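Putative beta-lactamase-inhibitor-like PepSY-like domain-containing protein (Bacteroides vulgatus ATCC 8482, PDB 3ELG) is of unknown function but is a putative periplasmic protein with a beta-lactamase-inhibitor-like (BLIP-like) fold of the PepSY clan. Local coordinates at residues L13-A16 with A17-M20. Numbering follows the deposited sequence.
Sequences LPVA and AREM
A sharp bend at chi3 (-89°), after an extended chi2, turns the end of Arg-18 back toward the start of its own helix, where the guanidinium meets the carbonyl of Leu-13. It takes hold side-on, with two nitrogens on one oxygen. NH2 of Arg-18 lies 2.7 Å from Leu-13 O, almost in line with the carbonyl bond, and its N-H points there fairly straight (153°). NE of Arg-18 makes the longer, more bent bond to the same Leu-13 O at 3.1 Å, approaching from above the carbonyl plane. Because the oxygen sits close to the guanidinium plane, the pair of bonds fixes how the flat group is rotated. Val-15 CG2, set anti to its own carbonyl carbon, lies over one guanidinium face, 3.7 Å from Arg-18 NH2. In the modelled conformer of Glu-19, one of two, Val-15 CG1 lies beside Glu-19 CG.

Beneath these side chains the opening turns of the helix close through the backbone. Pro-14 O receives the amide N of Arg-18 at 3.2 Å and, weakly, that of Ala-17. Bonds from Glu-19 N to Val-15 O and from Met-20 N to Ala-16 O continue the i to i+4 pattern. On the inner side, Leu-13 CD2 rests 4.1 Å from Ala-17 CB, and both side chains face the sheet: Leu-13 packs on Tyr-45 and Val-47, Ala-17 on Phe-57. Selenomethionine Met-20 extends this apolar side with Phe-57, Trp-63 and Ile-66. The whole is the N-terminal start of the amphipathic helix 15-24 with the residues leading into it, Pro-14 at the N-cap position, laid against the antiparallel sheet of the BLIP-like fold.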
loop_
_atom_site.group_PDB
_atom_site.type_symbol
_atom_site.label_atom_id
_atom_site.label_comp_id
_atom_site.label_asym_id
_atom_site.label_seq_id
_atom_site.Cartn_x
_atom_site.Cartn_y
_atom_site.Cartn_z
ATOM N N LEU A 13 -15.756 4.808 2.680
ATOM C CA LEU A 13 -14.701 4.297 1.773
ATOM C C LEU A 13 -15.367 3.716 0.531
ATOM O O LEU A 13 -16.444 3.108 0.630
ATOM C CB LEU A 13 -13.907 3.146 2.379
ATOM C CG LEU A 13 -12.808 3.384 3.383
ATOM C CD1 LEU A 13 -12.417 2.039 4.086
ATOM C CD2 LEU A 13 -11.605 4.043 2.649
ATOM N N PRO A 14 -14.703 3.799 -0.630
ATOM C CA PRO A 14 -15.214 3.065 -1.806
ATOM C C PRO A 14 -15.361 1.615 -1.498
ATOM O O PRO A 14 -14.609 1.061 -0.700
ATOM C CB PRO A 14 -14.132 3.278 -2.879
ATOM C CG PRO A 14 -13.405 4.599 -2.381
ATOM C CD PRO A 14 -13.446 4.521 -0.915
ATOM N N VAL A 15 -16.362 1.022 -2.113
ATOM C CA VAL A 15 -16.648 -0.384 -1.870
ATOM C C VAL A 15 -15.414 -1.226 -2.082
ATOM O O VAL A 15 -15.147 -2.190 -1.337
ATOM C CB VAL A 15 -17.797 -0.867 -2.734
ATOM C CG1 VAL A 15 -17.839 -2.404 -2.713
ATOM C CG2 VAL A 15 -19.141 -0.226 -2.214
ATOM N N ALA A 16 -14.653 -0.898 -3.112
ATOM C CA ALA A 16 -13.492 -1.745 -3.464
ATOM C C ALA A 16 -12.443 -1.756 -2.337
ATOM O O ALA A 16 -11.754 -2.763 -2.125
ATOM C CB ALA A 16 -12.886 -1.305 -4.777
ATOM N N ALA A 17 -12.342 -0.627 -1.634
ATOM C CA ALA A 17 -11.374 -0.492 -0.516
ATOM C C ALA A 17 -11.869 -1.306 0.668
ATOM O O ALA A 17 -11.091 -2.029 1.315
ATOM C CB ALA A 17 -11.167 0.996 -0.123
ATOM N N ARG A 18 -13.176 -1.255 0.892
ATOM C CA ARG A 18 -13.781 -2.001 2.009
ATOM C C ARG A 18 -13.575 -3.484 1.774
ATOM O O ARG A 18 -13.224 -4.233 2.678
ATOM C CB ARG A 18 -15.263 -1.669 2.168
ATOM C CG ARG A 18 -15.559 -0.601 3.126
ATOM C CD ARG A 18 -17.092 -0.386 3.143
ATOM N NE ARG A 18 -17.423 0.594 2.120
ATOM C CZ ARG A 18 -18.655 0.856 1.699
ATOM N NH1 ARG A 18 -19.679 0.147 2.157
ATOM N NH2 ARG A 18 -18.848 1.814 0.820
ATOM N N GLU A 19 -13.764 -3.904 0.527
ATOM C CA GLU A 19 -13.631 -5.328 0.183
ATOM C C GLU A 19 -12.175 -5.779 0.356
ATOM O O GLU A 19 -11.889 -6.872 0.896
ATOM C CB GLU A 19 -14.117 -5.600 -1.243
ATOM C CG GLU A 19 -15.629 -5.440 -1.445
ATOM C CD GLU A 19 -16.508 -6.505 -0.762
ATOM O OE1 GLU A 19 -15.992 -7.489 -0.176
ATOM O OE2 GLU A 19 -17.746 -6.343 -0.830
HETATM N N MSE A 20 -11.256 -4.919 -0.082
HETATM C CA MSE A 20 -9.837 -5.208 -0.014
HETATM C C MSE A 20 -9.431 -5.430 1.444
HETATM O O MSE A 20 -8.720 -6.386 1.769
HETATM C CB MSE A 20 -8.984 -4.116 -0.684
HETATM C CG MSE A 20 -7.463 -4.362 -0.721
HETATM SE SE MSE A 20 -6.548 -4.140 1.000
HETATM C CE MSE A 20 -5.072 -3.069 0.335
#